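Local coordinates for chorismate mutase (Burkholderia thailandensis, PDB 6CNZ), which probably catalyses the rearrangement of chorismate to prephenate, the committed step toward phenylalanine and tyrosine, at residues Q26-I40 with A104-L118. Numbering follows the deposited sequence.
Sequences QRLALAEPVAHWKWI and APDLATSTRPQLDRL. With NO3 (nitrate ion), chain I; NO3 (nitrate ion), chain H.
The indole of W37 lies against L107. CB of L107 sits over the face of the five-membered ring of W37, 3.7 Å from the centroid and 10° off the normal, a CH-pi contact. CD2 of L107 reaches on to CE3 of W37 at 3.6 Å. With chi1 at -172° the W37 side chain swings away from its own backbone N, and the indole comes to lie beside the start of helix 107-118. A104 CB packs against three residues of helix 31-40: it lies over the H36 ring, 3.8 Å from the centroid, and touches W37 CA and I40 CD1. Further along, CG2 of V34 meets CG2 of T111 at 3.6 Å and packs on L107 and L115.

The enzyme has the all-helical fold of type II chorismate mutases. Here helices 31-40 and 107-118 run nearly antiparallel, at 148°, and their axes come within 9.9 Å at closest approach. No direct hydrogen bond joins the two segments. Water 2 bridges them instead, donating to P33 O and P105 O and accepting from T111 OG1. D106 is the N-cap of helix 107-118: its OD2 accepts from T109 N and T109 OG1, which come from opposite faces of the carboxylate plane.

At the other end L30 and L118 meet tip to tip, CD1 to CD1 at 3.8 Å. CD2 of L115 lies over the centre of the R27 guanidinium, 4.1 Å above its plane. R27 NE donates to water 1, which in turn donates to L115 O. R27 NH1 and NH2 donate to O1 and O2 of one nitrate, probably from the crystallisation liquor. R112 binds a second nitrate through NE and NH2, both donating to O3.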
# COMPACT_ATOMS: atom_id res chain seq x y z
N GLN A 26 0.84 -4.49 -0.83
CA GLN A 26 0.73 -3.69 0.38
C GLN A 26 0.80 -4.56 1.63
O GLN A 26 1.51 -4.23 2.58
CB GLN A 26 -0.58 -2.88 0.32
CG GLN A 26 -0.75 -1.85 1.41
CD GLN A 26 -1.99 -0.94 1.21
OE1 GLN A 26 -2.50 -0.79 0.11
NE2 GLN A 26 -2.45 -0.34 2.30
N ARG A 27 0.12 -5.70 1.62
CA ARG A 27 0.19 -6.59 2.78
C ARG A 27 1.59 -7.17 2.94
O ARG A 27 2.12 -7.23 4.05
CB ARG A 27 -0.83 -7.72 2.64
CG ARG A 27 -1.06 -8.50 3.93
CD ARG A 27 -1.79 -9.80 3.66
NE ARG A 27 -2.29 -10.39 4.89
CZ ARG A 27 -1.56 -11.17 5.68
NH1 ARG A 27 -0.31 -11.47 5.36
NH2 ARG A 27 -2.10 -11.64 6.80
N LEU A 28 2.21 -7.56 1.82
CA LEU A 28 3.55 -8.13 1.87
C LEU A 28 4.58 -7.14 2.40
O LEU A 28 5.55 -7.54 3.04
CB LEU A 28 3.95 -8.62 0.48
CG LEU A 28 5.22 -9.44 0.34
CD1 LEU A 28 5.23 -10.61 1.34
CD2 LEU A 28 5.40 -9.93 -1.12
N ALA A 29 4.39 -5.85 2.14
CA ALA A 29 5.36 -4.87 2.60
C ALA A 29 5.37 -4.75 4.13
O ALA A 29 6.37 -4.31 4.69
CB ALA A 29 5.08 -3.50 1.98
N LEU A 30 4.28 -5.11 4.79
CA LEU A 30 4.25 -5.10 6.25
C LEU A 30 5.03 -6.27 6.85
O LEU A 30 5.16 -6.34 8.07
CB LEU A 30 2.80 -5.09 6.73
CG LEU A 30 1.96 -3.85 6.42
CD1 LEU A 30 0.47 -4.13 6.56
CD2 LEU A 30 2.36 -2.70 7.35
N ALA A 31 5.56 -7.18 6.02
CA ALA A 31 6.39 -8.25 6.55
C ALA A 31 7.73 -7.73 7.06
O ALA A 31 8.31 -8.33 7.97
CB ALA A 31 6.59 -9.35 5.49
N GLU A 32 8.23 -6.63 6.49
CA GLU A 32 9.47 -6.06 7.01
C GLU A 32 9.31 -5.61 8.46
O GLU A 32 10.12 -6.03 9.30
CB GLU A 32 9.94 -4.91 6.09
CG GLU A 32 11.39 -4.41 6.34
CD GLU A 32 11.56 -3.57 7.61
OE1 GLU A 32 10.59 -2.95 8.10
OE2 GLU A 32 12.70 -3.51 8.12
N PRO A 33 8.32 -4.78 8.83
CA PRO A 33 8.19 -4.44 10.26
C PRO A 33 7.81 -5.63 11.14
O PRO A 33 8.18 -5.65 12.32
CB PRO A 33 7.12 -3.34 10.28
CG PRO A 33 6.40 -3.43 8.99
CD PRO A 33 7.45 -3.92 8.00
N VAL A 34 7.08 -6.62 10.63
CA VAL A 34 6.89 -7.85 11.39
C VAL A 34 8.25 -8.50 11.67
O VAL A 34 8.58 -8.82 12.81
CB VAL A 34 5.95 -8.83 10.65
CG1 VAL A 34 5.87 -10.15 11.41
CG2 VAL A 34 4.56 -8.24 10.46
N ALA A 35 9.04 -8.69 10.61
CA ALA A 35 10.35 -9.30 10.76
C ALA A 35 11.21 -8.51 11.73
O ALA A 35 11.85 -9.08 12.62
CB ALA A 35 11.05 -9.41 9.40
N HIS A 36 11.24 -7.19 11.55
CA HIS A 36 12.03 -6.31 12.42
C HIS A 36 11.62 -6.48 13.89
O HIS A 36 12.47 -6.65 14.77
CB HIS A 36 11.84 -4.86 11.92
CG HIS A 36 12.76 -3.86 12.55
ND1 HIS A 36 12.78 -2.53 12.15
CD2 HIS A 36 13.69 -3.96 13.53
CE1 HIS A 36 13.66 -1.86 12.87
NE2 HIS A 36 14.23 -2.71 13.72
N TRP A 37 10.32 -6.47 14.17
CA TRP A 37 9.87 -6.70 15.55
C TRP A 37 10.29 -8.07 16.07
O TRP A 37 10.77 -8.20 17.20
CB TRP A 37 8.35 -6.54 15.62
CG TRP A 37 7.83 -6.57 17.01
CD1 TRP A 37 7.68 -5.50 17.86
CD2 TRP A 37 7.41 -7.73 17.74
NE1 TRP A 37 7.16 -5.93 19.06
CE2 TRP A 37 6.99 -7.29 19.02
CE3 TRP A 37 7.34 -9.10 17.44
CZ2 TRP A 37 6.52 -8.17 20.00
CZ3 TRP A 37 6.85 -9.98 18.42
CH2 TRP A 37 6.45 -9.51 19.68
N LYS A 38 10.15 -9.11 15.24
CA LYS A 38 10.53 -10.47 15.67
C LYS A 38 12.04 -10.62 15.85
O LYS A 38 12.49 -11.36 16.72
CB LYS A 38 10.01 -11.49 14.66
CG LYS A 38 8.47 -11.62 14.68
CD LYS A 38 7.99 -12.67 13.69
CE LYS A 38 6.54 -13.12 13.98
NZ LYS A 38 5.89 -13.64 12.73
N TRP A 39 12.83 -9.89 15.04
CA TRP A 39 14.28 -9.91 15.17
C TRP A 39 14.73 -9.35 16.52
O TRP A 39 15.67 -9.87 17.14
CB TRP A 39 14.91 -9.09 14.03
CG TRP A 39 16.42 -8.99 14.08
CD1 TRP A 39 17.15 -7.97 14.62
CD2 TRP A 39 17.36 -9.95 13.58
NE1 TRP A 39 18.50 -8.23 14.46
CE2 TRP A 39 18.65 -9.44 13.83
CE3 TRP A 39 17.24 -11.18 12.91
CZ2 TRP A 39 19.82 -10.12 13.46
CZ3 TRP A 39 18.40 -11.87 12.54
CH2 TRP A 39 19.67 -11.33 12.81
N ILE A 40 14.08 -8.28 16.98
CA ILE A 40 14.42 -7.72 18.28
C ILE A 40 13.91 -8.62 19.40
O ILE A 40 14.63 -8.89 20.38
CB ILE A 40 13.86 -6.29 18.40
CG1 ILE A 40 14.59 -5.38 17.41
CG2 ILE A 40 13.97 -5.74 19.87
CD1 ILE A 40 14.09 -3.94 17.42
N ALA A 104 11.90 -1.10 16.26
CA ALA A 104 10.87 -1.73 15.44
C ALA A 104 9.50 -1.13 15.75
O ALA A 104 9.19 -0.87 16.91
CB ALA A 104 10.85 -3.24 15.69
N PRO A 105 8.66 -0.91 14.74
CA PRO A 105 7.27 -0.53 15.02
C PRO A 105 6.58 -1.59 15.86
O PRO A 105 6.79 -2.80 15.68
CB PRO A 105 6.64 -0.43 13.63
CG PRO A 105 7.79 -0.37 12.65
CD PRO A 105 8.95 -1.04 13.30
N ASP A 106 5.77 -1.15 16.81
CA ASP A 106 5.08 -2.08 17.69
C ASP A 106 4.17 -3.01 16.90
O ASP A 106 3.28 -2.56 16.17
CB ASP A 106 4.27 -1.31 18.73
CG ASP A 106 3.56 -2.24 19.70
OD1 ASP A 106 4.25 -2.93 20.47
OD2 ASP A 106 2.31 -2.29 19.68
N LEU A 107 4.37 -4.32 17.07
CA LEU A 107 3.58 -5.28 16.31
C LEU A 107 2.10 -5.17 16.65
O LEU A 107 1.25 -5.19 15.75
CB LEU A 107 4.10 -6.69 16.57
CG LEU A 107 3.41 -7.80 15.79
CD1 LEU A 107 3.64 -7.57 14.29
CD2 LEU A 107 3.93 -9.17 16.21
N ALA A 108 1.76 -5.01 17.94
CA ALA A 108 0.37 -5.10 18.36
C ALA A 108 -0.42 -3.85 17.99
O ALA A 108 -1.58 -3.94 17.57
CB ALA A 108 0.29 -5.34 19.88
N THR A 109 0.16 -2.66 18.19
CA THR A 109 -0.62 -1.44 18.01
C THR A 109 -0.32 -0.74 16.70
O THR A 109 -1.10 0.13 16.28
CB THR A 109 -0.38 -0.46 19.18
OG1 THR A 109 0.98 -0.01 19.19
CG2 THR A 109 -0.71 -1.11 20.52
N SER A 110 0.78 -1.08 16.03
CA SER A 110 1.08 -0.44 14.75
C SER A 110 0.96 -1.41 13.58
O SER A 110 0.18 -1.17 12.65
CB SER A 110 2.49 0.19 14.80
OG SER A 110 2.82 0.83 13.58
N THR A 111 1.69 -2.53 13.60
CA THR A 111 1.73 -3.34 12.39
C THR A 111 0.48 -4.21 12.23
O THR A 111 -0.16 -4.23 11.17
CB THR A 111 3.01 -4.18 12.38
OG1 THR A 111 4.16 -3.32 12.49
CG2 THR A 111 3.10 -4.97 11.08
N ARG A 112 0.09 -4.93 13.28
CA ARG A 112 -1.03 -5.86 13.13
C ARG A 112 -2.37 -5.20 12.79
O ARG A 112 -3.15 -5.83 12.05
CB ARG A 112 -1.17 -6.70 14.41
CG ARG A 112 -2.23 -7.78 14.30
CD ARG A 112 -2.07 -8.79 15.41
NE ARG A 112 -0.84 -9.57 15.27
CZ ARG A 112 -0.08 -9.95 16.30
NH1 ARG A 112 -0.40 -9.61 17.55
NH2 ARG A 112 1.02 -10.67 16.08
N PRO A 113 -2.71 -4.00 13.26
CA PRO A 113 -3.95 -3.37 12.76
C PRO A 113 -3.94 -3.14 11.26
O PRO A 113 -4.99 -3.25 10.62
CB PRO A 113 -4.02 -2.05 13.54
CG PRO A 113 -3.25 -2.31 14.78
CD PRO A 113 -2.12 -3.21 14.36
N GLN A 114 -2.78 -2.81 10.69
CA GLN A 114 -2.71 -2.64 9.24
C GLN A 114 -2.90 -3.97 8.52
O GLN A 114 -3.58 -4.05 7.49
CB GLN A 114 -1.36 -2.02 8.86
CG GLN A 114 -1.10 -0.60 9.40
CD GLN A 114 0.33 -0.12 9.10
OE1 GLN A 114 0.62 0.32 7.99
NE2 GLN A 114 1.22 -0.23 10.08
N LEU A 115 -2.31 -5.03 9.06
CA LEU A 115 -2.52 -6.36 8.51
C LEU A 115 -3.98 -6.76 8.58
O LEU A 115 -4.51 -7.36 7.63
CB LEU A 115 -1.65 -7.36 9.26
CG LEU A 115 -0.16 -7.34 8.94
CD1 LEU A 115 0.58 -8.25 9.93
CD2 LEU A 115 0.08 -7.79 7.47
N ASP A 116 -4.66 -6.44 9.69
CA ASP A 116 -6.04 -6.88 9.86
C ASP A 116 -6.97 -6.16 8.89
O ASP A 116 -7.86 -6.79 8.30
CB ASP A 116 -6.50 -6.68 11.31
CG ASP A 116 -5.79 -7.63 12.29
OD1 ASP A 116 -5.24 -8.67 11.87
OD2 ASP A 116 -5.80 -7.33 13.51
N ARG A 117 -6.80 -4.84 8.69
CA ARG A 117 -7.59 -4.15 7.67
C ARG A 117 -7.42 -4.79 6.30
O ARG A 117 -8.37 -4.86 5.52
CB ARG A 117 -7.19 -2.68 7.59
CG ARG A 117 -7.58 -1.82 8.76
CD ARG A 117 -7.48 -0.36 8.37
NE ARG A 117 -8.41 -0.07 7.28
CZ ARG A 117 -9.48 0.71 7.39
NH1 ARG A 117 -9.77 1.30 8.55
NH2 ARG A 117 -10.27 0.89 6.34
N LEU A 118 -6.21 -5.25 5.96
CA LEU A 118 -6.00 -5.77 4.62
C LEU A 118 -6.74 -7.09 4.40
O LEU A 118 -7.08 -7.42 3.25
CB LEU A 118 -4.51 -5.91 4.33
CG LEU A 118 -3.90 -4.54 3.99
CD1 LEU A 118 -2.38 -4.56 4.12
CD2 LEU A 118 -4.30 -4.07 2.62
N NO3 I . 0.28 -13.63 8.63
O1 NO3 I . 0.79 -13.44 7.48
O2 NO3 I . -0.56 -12.80 9.10
O3 NO3 I . 0.60 -14.65 9.31
N NO3 H . 1.83 -11.49 12.71
O1 NO3 H . 2.64 -12.04 13.51
O2 NO3 H . 2.03 -11.59 11.45
O3 NO3 H . 0.82 -10.86 13.15
O HOH W 1 -4.45 -9.61 6.34
O HOH W 2 6.03 -4.55 13.99